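Local coordinates for protein iron-containing superoxide dismutase B2 (Trypanosoma brucei, PDB 3ESF) that probably disarms superoxide radicals in the cell, using a bound iron ion to convert them to hydrogen peroxide and molecular oxygen, at residues 76-81 against 154-159; 19-24 against 168-173; 125-130 against 138-143. The protein carries 1 engineered substitution. One frame throughout, in Å; residues are numbered along the deposited sequence.

Contact 1. Residues 76-81 against 154-159. Engineered in segment 154-159: T159 (natural residue Ala). With FE (Fe (III) ion), chain E.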
# COMPACT_ATOMS: atom_id res chain seq x y z
N HIS A 76 -4.10 7.35 12.28
CA HIS A 76 -5.39 7.80 11.74
C HIS A 76 -6.04 8.86 12.58
O HIS A 76 -6.65 9.79 12.06
CB HIS A 76 -6.34 6.62 11.55
CG HIS A 76 -5.99 5.78 10.37
ND1 HIS A 76 -4.99 4.83 10.41
CD2 HIS A 76 -6.44 5.81 9.10
CE1 HIS A 76 -4.86 4.29 9.21
NE2 HIS A 76 -5.71 4.89 8.39
N ASN A 77 -5.97 8.71 13.90
CA ASN A 77 -6.46 9.75 14.81
C ASN A 77 -5.77 11.08 14.48
O ASN A 77 -6.43 12.13 14.34
CB ASN A 77 -6.20 9.40 16.29
CG ASN A 77 -7.11 8.28 16.82
OD1 ASN A 77 -8.12 7.93 16.20
ND2 ASN A 77 -6.78 7.76 18.00
N PHE A 78 -4.45 11.02 14.36
CA PHE A 78 -3.64 12.21 14.12
C PHE A 78 -3.94 12.80 12.73
O PHE A 78 -4.01 14.02 12.55
CB PHE A 78 -2.15 11.84 14.25
CG PHE A 78 -1.29 13.01 14.61
CD1 PHE A 78 -1.27 13.50 15.92
CD2 PHE A 78 -0.51 13.63 13.65
CE1 PHE A 78 -0.47 14.60 16.26
CE2 PHE A 78 0.29 14.72 13.98
CZ PHE A 78 0.31 15.20 15.28
N TYR A 79 -4.11 11.92 11.75
CA TYR A 79 -4.53 12.29 10.38
C TYR A 79 -5.85 13.10 10.32
O TYR A 79 -5.89 14.13 9.65
CB TYR A 79 -4.68 11.01 9.56
CG TYR A 79 -5.21 11.18 8.15
CD1 TYR A 79 -4.57 12.03 7.23
CD2 TYR A 79 -6.34 10.46 7.72
CE1 TYR A 79 -5.03 12.14 5.92
CE2 TYR A 79 -6.82 10.57 6.44
CZ TYR A 79 -6.16 11.40 5.52
OH TYR A 79 -6.63 11.50 4.23
N TRP A 80 -6.92 12.62 10.95
CA TRP A 80 -8.19 13.34 10.95
C TRP A 80 -8.04 14.70 11.60
O TRP A 80 -8.60 15.68 11.11
CB TRP A 80 -9.34 12.57 11.64
CG TRP A 80 -9.62 11.21 11.09
CD1 TRP A 80 -9.67 10.04 11.80
CD2 TRP A 80 -9.89 10.86 9.72
NE1 TRP A 80 -9.92 8.99 10.96
CE2 TRP A 80 -10.07 9.45 9.68
CE3 TRP A 80 -9.99 11.59 8.52
CZ2 TRP A 80 -10.36 8.76 8.50
CZ3 TRP A 80 -10.27 10.90 7.34
CH2 TRP A 80 -10.45 9.50 7.34
N GLU A 81 -7.29 14.78 12.70
CA GLU A 81 -7.01 16.05 13.36
C GLU A 81 -6.13 17.01 12.55
O GLU A 81 -6.19 18.22 12.73
CB GLU A 81 -6.40 15.83 14.75
CG GLU A 81 -7.42 15.32 15.79
CD GLU A 81 -8.54 16.32 16.08
OE1 GLU A 81 -8.49 17.47 15.59
OE2 GLU A 81 -9.48 15.96 16.84
N LEU A 154 11.21 12.61 18.47
CA LEU A 154 10.30 13.12 17.44
C LEU A 154 8.88 13.32 17.95
O LEU A 154 8.26 12.41 18.52
CB LEU A 154 10.27 12.23 16.19
CG LEU A 154 11.55 11.99 15.37
CD1 LEU A 154 11.20 11.38 14.02
CD2 LEU A 154 12.39 13.27 15.18
N LYS A 155 8.37 14.52 17.73
CA LYS A 155 7.03 14.91 18.14
C LYS A 155 6.26 15.21 16.86
O LYS A 155 6.64 16.08 16.10
CB LYS A 155 7.10 16.15 19.06
CG LYS A 155 5.75 16.76 19.41
CD LYS A 155 5.89 17.86 20.49
CE LYS A 155 6.28 19.19 19.91
NZ LYS A 155 6.02 20.28 20.91
N PRO A 156 5.20 14.43 16.58
CA PRO A 156 4.45 14.68 15.37
C PRO A 156 3.65 15.99 15.47
O PRO A 156 3.17 16.35 16.54
CB PRO A 156 3.54 13.46 15.25
CG PRO A 156 3.38 12.97 16.63
CD PRO A 156 4.66 13.29 17.34
N ILE A 157 3.56 16.67 14.33
CA ILE A 157 2.88 17.96 14.21
C ILE A 157 1.70 17.78 13.26
O ILE A 157 0.58 18.15 13.57
CB ILE A 157 3.86 19.07 13.68
CG1 ILE A 157 5.07 19.28 14.61
CG2 ILE A 157 3.10 20.37 13.35
CD1 ILE A 157 4.74 19.57 16.11
N LEU A 158 1.97 17.19 12.09
CA LEU A 158 0.93 16.93 11.09
C LEU A 158 1.20 15.62 10.38
O LEU A 158 2.35 15.20 10.28
CB LEU A 158 0.90 18.03 10.01
CG LEU A 158 0.32 19.43 10.19
CD1 LEU A 158 0.77 20.30 9.05
CD2 LEU A 158 -1.22 19.44 10.30
N THR A 159 0.15 14.97 9.88
CA THR A 159 0.35 13.83 8.97
C THR A 159 -0.66 13.80 7.82
O THR A 159 -1.81 14.24 7.96
CB THR A 159 0.40 12.45 9.74
OG1 THR A 159 1.02 11.44 8.92
CG2 THR A 159 -0.99 12.00 10.16
FE FE E . -5.60 4.96 6.24
O HOH W 1 -3.64 4.12 6.40
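F78 has CG anti to its backbone N (chi1 -155°), and that torsion carries the ring off the helix and onto strand 154-159. T159, an engineered residue where the natural sequence has alanine, has OG1 anti to its N (chi1 -161°), which puts the methyl CG2 toward the helix. The F78 ring does most of the touching. P156 CG lies over one face, offset toward the rim, while P156 CB touches F78 CZ at 3.7 Å. F78 CZ also comes within 3.3 Å of P156 O. At the ring's edge, near its plane, L158 N lies 3.5 Å from F78 CE2. T159 CG2 also reaches this edge, 3.9 Å from F78 CD2, and then slots against the helix backbone, 3.5 Å from Y79 N. The Y79 ring meets the strand by its edge, CD1 being 3.6 Å from T159 O. Between these two segments the attraction is thus packing, and the polar ends find partners beyond them: Y79 OH bonds to Y178 OH, and T159 OG1 to A126 O.

Two residues before F78, H76 points away from the strand and binds the iron through NE2 at 2.2 Å; a water, H28, D161 and H165 complete the site. With the iron at NE2 and Q72 O at ND1, the imidazole is held at both nitrogens.

The packing joins the alpha-hairpin domain to the sheet of the C-terminal domain, and the iron of this Fe/Mn-family superoxide dismutase lies beside it, bound by residues of both. The strand segment crosses the helix segment at 74°, with I157 and L158 forming a classic beta bulge opposite L128. Helix 64-81 packs on an outermost strand of the chain's three-stranded sheet, whose middle strand is 124-131, while I157 and L158 turn toward helix 188-196.

Contact 2. Residues 19-24 against 168-173; sequences GISKEQ and YIDYKN
Q24 leaves its helix toward D170, and its CB lies 3.3 Å from D170 OD2. CG, anti to the backbone N (chi1 -176°), continues alongside the same carboxylate. The chain then bends at chi2, which brings CD to the flank of I169 CB. At the tip, Q24 OE1 accepts from two backbone N-H groups of helix 168-171: from D170 N at 3.2 Å, tilted 32° out of the carbonyl plane, and more weakly from I169 N. The other tip atom, NE2, makes a weak bond to H165 O, the backbone of an iron ligand.

D170 answers with both oxygens. D170 OD2 takes S21 N at 2.8 Å in a nearly straight bond, and D170 OD1 receives S21 OG at 2.6 Å through its syn lone pair. S21 is the N-cap residue of helix 22-45, its OG accepting from Q24 N at 3.0 Å, so one hydroxyl links the carboxylate to the helix start. Y171 OH is hydrogen-bonded to G19 O at 2.7 Å and to T181 OG1.

The contact ties the start of helix 22-45 to helix 168-171, with helix 175-185 beside I20 and Y171, and Y168 OH bonded to H32 of the second subunit.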
# COMPACT_ATOMS: atom_id res chain seq x y z
N GLY A 19 -13.00 18.55 -0.95
CA GLY A 19 -12.39 17.53 -1.80
C GLY A 19 -12.14 16.17 -1.17
O GLY A 19 -11.45 15.34 -1.76
N ILE A 20 -12.70 15.92 0.01
CA ILE A 20 -12.67 14.55 0.55
C ILE A 20 -14.12 14.14 0.85
O ILE A 20 -14.71 14.63 1.79
CB ILE A 20 -11.66 14.35 1.75
CG1 ILE A 20 -10.24 14.80 1.38
CG2 ILE A 20 -11.58 12.88 2.14
CD1 ILE A 20 -9.15 14.66 2.46
N SER A 21 -14.67 13.24 0.05
CA SER A 21 -16.11 12.99 0.05
C SER A 21 -16.58 12.22 1.28
O SER A 21 -15.80 11.51 1.95
CB SER A 21 -16.50 12.22 -1.22
OG SER A 21 -16.07 10.86 -1.15
N LYS A 22 -17.88 12.32 1.54
CA LYS A 22 -18.52 11.53 2.55
C LYS A 22 -18.20 10.04 2.38
O LYS A 22 -17.86 9.38 3.36
CB LYS A 22 -20.03 11.79 2.53
CG LYS A 22 -20.75 11.33 3.76
CD LYS A 22 -22.27 11.41 3.56
CE LYS A 22 -22.97 10.39 4.44
NZ LYS A 22 -24.41 10.74 4.66
N GLU A 23 -18.32 9.52 1.15
CA GLU A 23 -18.00 8.11 0.88
C GLU A 23 -16.54 7.73 1.16
O GLU A 23 -16.30 6.71 1.78
CB GLU A 23 -18.44 7.65 -0.52
CG GLU A 23 -18.30 6.12 -0.70
CD GLU A 23 -18.66 5.63 -2.10
OE1 GLU A 23 -18.30 6.31 -3.09
OE2 GLU A 23 -19.30 4.56 -2.20
N GLN A 24 -15.59 8.55 0.72
CA GLN A 24 -14.16 8.38 1.03
C GLN A 24 -13.85 8.35 2.54
O GLN A 24 -13.15 7.46 3.03
CB GLN A 24 -13.32 9.48 0.34
CG GLN A 24 -11.80 9.34 0.52
CD GLN A 24 -11.23 8.05 -0.10
OE1 GLN A 24 -10.83 8.04 -1.28
NE2 GLN A 24 -11.16 6.98 0.70
N TYR A 168 -8.27 6.54 -2.81
CA TYR A 168 -8.66 5.80 -4.03
C TYR A 168 -10.10 6.05 -4.51
O TYR A 168 -10.34 6.11 -5.72
CB TYR A 168 -8.35 4.29 -3.96
CG TYR A 168 -7.76 3.84 -5.28
CD1 TYR A 168 -6.39 4.03 -5.56
CD2 TYR A 168 -8.59 3.32 -6.29
CE1 TYR A 168 -5.85 3.67 -6.80
CE2 TYR A 168 -8.06 2.97 -7.54
CZ TYR A 168 -6.69 3.15 -7.78
OH TYR A 168 -6.19 2.84 -9.01
N ILE A 169 -11.02 6.23 -3.57
CA ILE A 169 -12.44 6.48 -3.90
C ILE A 169 -12.60 7.82 -4.63
O ILE A 169 -13.30 7.89 -5.64
CB ILE A 169 -13.37 6.36 -2.65
CG1 ILE A 169 -13.43 4.89 -2.18
CG2 ILE A 169 -14.77 6.89 -2.94
CD1 ILE A 169 -14.13 4.66 -0.84
N ASP A 170 -11.96 8.88 -4.12
CA ASP A 170 -12.10 10.22 -4.72
C ASP A 170 -11.12 10.49 -5.88
O ASP A 170 -11.44 11.27 -6.78
CB ASP A 170 -11.88 11.32 -3.68
CG ASP A 170 -13.00 11.41 -2.65
OD1 ASP A 170 -14.06 10.79 -2.83
OD2 ASP A 170 -12.78 12.09 -1.62
N TYR A 171 -9.93 9.89 -5.82
CA TYR A 171 -8.82 10.27 -6.71
C TYR A 171 -8.23 9.14 -7.56
O TYR A 171 -7.35 9.38 -8.43
CB TYR A 171 -7.70 10.94 -5.89
CG TYR A 171 -8.19 12.22 -5.28
CD1 TYR A 171 -8.39 13.35 -6.10
CD2 TYR A 171 -8.52 12.32 -3.90
CE1 TYR A 171 -8.88 14.54 -5.57
CE2 TYR A 171 -9.02 13.53 -3.38
CZ TYR A 171 -9.19 14.63 -4.22
OH TYR A 171 -9.72 15.82 -3.73
N LYS A 172 -8.70 7.92 -7.29
CA LYS A 172 -8.11 6.71 -7.82
C LYS A 172 -6.59 6.78 -7.70
O LYS A 172 -6.05 7.07 -6.63
CB LYS A 172 -8.54 6.48 -9.28
CG LYS A 172 -10.04 6.66 -9.52
CD LYS A 172 -10.77 5.34 -9.49
CE LYS A 172 -12.25 5.52 -9.71
NZ LYS A 172 -12.86 5.85 -8.40
N ASN A 173 -5.91 6.57 -8.82
CA ASN A 173 -4.45 6.59 -8.90
C ASN A 173 -3.79 7.96 -8.68
O ASN A 173 -2.58 8.02 -8.51
CB ASN A 173 -4.05 6.10 -10.30
CG ASN A 173 -4.38 7.12 -11.37
OD1 ASN A 173 -5.53 7.29 -11.75
ND2 ASN A 173 -3.35 7.82 -11.85

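Contact 3. Residues 125-130 against 138-143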
# COMPACT_ATOMS: atom_id res chain seq x y z
N TRP A 125 3.05 7.20 5.18
CA TRP A 125 2.59 8.40 5.86
C TRP A 125 3.64 9.49 5.67
O TRP A 125 4.83 9.21 5.83
CB TRP A 125 2.44 8.16 7.37
CG TRP A 125 1.47 7.11 7.73
CD1 TRP A 125 1.70 5.75 7.77
CD2 TRP A 125 0.11 7.30 8.09
NE1 TRP A 125 0.56 5.10 8.11
CE2 TRP A 125 -0.44 6.02 8.32
CE3 TRP A 125 -0.70 8.44 8.25
CZ2 TRP A 125 -1.77 5.84 8.70
CZ3 TRP A 125 -2.05 8.24 8.60
CH2 TRP A 125 -2.55 6.95 8.82
N ALA A 126 3.21 10.71 5.34
CA ALA A 126 4.11 11.87 5.32
C ALA A 126 3.84 12.68 6.55
O ALA A 126 2.67 12.95 6.88
CB ALA A 126 3.94 12.69 4.06
N TRP A 127 4.92 13.06 7.25
CA TRP A 127 4.78 13.80 8.49
C TRP A 127 5.53 15.13 8.46
O TRP A 127 6.56 15.26 7.80
CB TRP A 127 5.35 13.02 9.68
CG TRP A 127 4.76 11.67 9.94
CD1 TRP A 127 5.12 10.48 9.33
CD2 TRP A 127 3.75 11.33 10.89
NE1 TRP A 127 4.41 9.46 9.84
CE2 TRP A 127 3.54 9.93 10.79
CE3 TRP A 127 3.02 12.06 11.85
CZ2 TRP A 127 2.63 9.25 11.58
CZ3 TRP A 127 2.08 11.38 12.64
CH2 TRP A 127 1.89 9.99 12.50
N LEU A 128 5.01 16.08 9.21
CA LEU A 128 5.81 17.16 9.75
C LEU A 128 6.06 16.75 11.21
O LEU A 128 5.11 16.41 11.91
CB LEU A 128 5.07 18.52 9.64
CG LEU A 128 5.71 19.79 10.25
CD1 LEU A 128 7.14 20.03 9.73
CD2 LEU A 128 4.84 21.01 9.96
N VAL A 129 7.32 16.73 11.63
CA VAL A 129 7.67 16.43 13.01
C VAL A 129 8.65 17.46 13.55
O VAL A 129 9.31 18.16 12.79
CB VAL A 129 8.31 14.98 13.22
CG1 VAL A 129 7.40 13.87 12.72
CG2 VAL A 129 9.73 14.90 12.63
N GLN A 130 8.72 17.55 14.87
CA GLN A 130 9.73 18.36 15.51
C GLN A 130 10.70 17.45 16.25
O GLN A 130 10.29 16.55 16.99
CB GLN A 130 9.09 19.34 16.49
CG GLN A 130 10.11 20.35 17.09
CD GLN A 130 9.52 21.20 18.20
OE1 GLN A 130 8.55 20.81 18.84
NE2 GLN A 130 10.13 22.36 18.44
N LYS A 138 11.17 19.02 10.77
CA LYS A 138 11.58 18.30 9.57
C LYS A 138 10.40 17.56 8.93
O LYS A 138 9.43 17.22 9.60
CB LYS A 138 12.77 17.38 9.88
CG LYS A 138 12.52 16.20 10.78
CD LYS A 138 13.79 15.30 10.85
CE LYS A 138 13.59 14.11 11.79
NZ LYS A 138 14.62 13.03 11.65
N VAL A 139 10.50 17.32 7.63
CA VAL A 139 9.60 16.37 6.96
C VAL A 139 10.15 14.95 7.18
O VAL A 139 11.36 14.73 7.14
CB VAL A 139 9.48 16.67 5.46
CG1 VAL A 139 8.53 15.68 4.82
CG2 VAL A 139 9.01 18.13 5.22
N PHE A 140 9.25 14.01 7.45
CA PHE A 140 9.65 12.69 7.90
C PHE A 140 8.63 11.70 7.36
O PHE A 140 7.43 11.94 7.45
CB PHE A 140 9.68 12.69 9.43
CG PHE A 140 10.07 11.38 10.05
CD1 PHE A 140 11.40 10.98 10.11
CD2 PHE A 140 9.09 10.54 10.61
CE1 PHE A 140 11.75 9.78 10.70
CE2 PHE A 140 9.44 9.33 11.21
CZ PHE A 140 10.75 8.95 11.26
N GLN A 141 9.09 10.63 6.73
CA GLN A 141 8.16 9.62 6.23
C GLN A 141 8.17 8.37 7.13
O GLN A 141 9.19 8.00 7.69
CB GLN A 141 8.54 9.21 4.79
CG GLN A 141 8.45 10.34 3.81
CD GLN A 141 9.03 9.99 2.46
OE1 GLN A 141 8.62 9.02 1.80
NE2 GLN A 141 9.98 10.79 2.02
N THR A 142 7.02 7.71 7.24
CA THR A 142 7.01 6.34 7.72
C THR A 142 6.33 5.45 6.68
O THR A 142 5.49 5.90 5.89
CB THR A 142 6.31 6.21 9.08
OG1 THR A 142 4.95 6.65 8.98
CG2 THR A 142 7.04 7.03 10.14
N HIS A 143 6.69 4.18 6.70
CA HIS A 143 6.21 3.20 5.74
C HIS A 143 5.27 2.25 6.48
O HIS A 143 5.50 1.94 7.67
CB HIS A 143 7.40 2.43 5.16
CG HIS A 143 7.06 1.59 3.96
ND1 HIS A 143 6.43 2.10 2.85
CD2 HIS A 143 7.33 0.29 3.69
CE1 HIS A 143 6.30 1.14 1.94
NE2 HIS A 143 6.84 0.03 2.43
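W127 and T142 meet on one face of an antiparallel beta hairpin, strands 124-131 and 137-143. The indole N-H of W127 points at T142 in the plane of its ring, and NE1 to OG1 is 3.0 Å in an almost straight line (172°). W125 flanks the same hydroxyl, its CB 3.3 Å from T142 OG1. Further along this face, V129 CG2 packs on F140 CB at 3.9 Å and on K138 CG at 3.6 Å.

Beneath these side chains the backbone sets the register: W125 with T142, W127 with F140 and V129 with K138 are hydrogen-bonded pairs, joined by two N-H to O bonds each. A126 with Q141 and L128 with V139, the non-hydrogen-bonded pairs, point to the other face, where helix 106-119 packs on A126, V139 and Q141.

Outside the hairpin, P148 touches W127, V129 and F140. W125 carries the contact to the iron site: its ring stands edge-to-face with that of the ligand H76, and its nearest side-chain atom is about 4 Å from the iron. At the end of strand 137-143, H143 NE2 bonds to D144 OD2 of the second subunit. T142 OG1 also bonds to G146 O, bridging it to W127 NE1.

From the N terminus, the chain passes 19-24 at the head of the first long helix and goes on to 76-81. It then enters the C-terminal half, where 125-130 turns back through 138-143 and contact 3 closes a short hairpin loop. Strand 154-159 returns to 76-81, and contact 1 closes a wider loop around that hairpin. Last, 168-173 reaches 19-24, and contact 2 closes the widest loop; the three nest without crossing. Contacts 1 and 3 share the sheet, joined by probable hydrogen bonds between strands 154-161 and 124-131, whereas contact 2 lies about 20 Å from contact 1, centre to centre. Contacts 1 and 2 each tie the alpha-hairpin domain to the C-terminal domain.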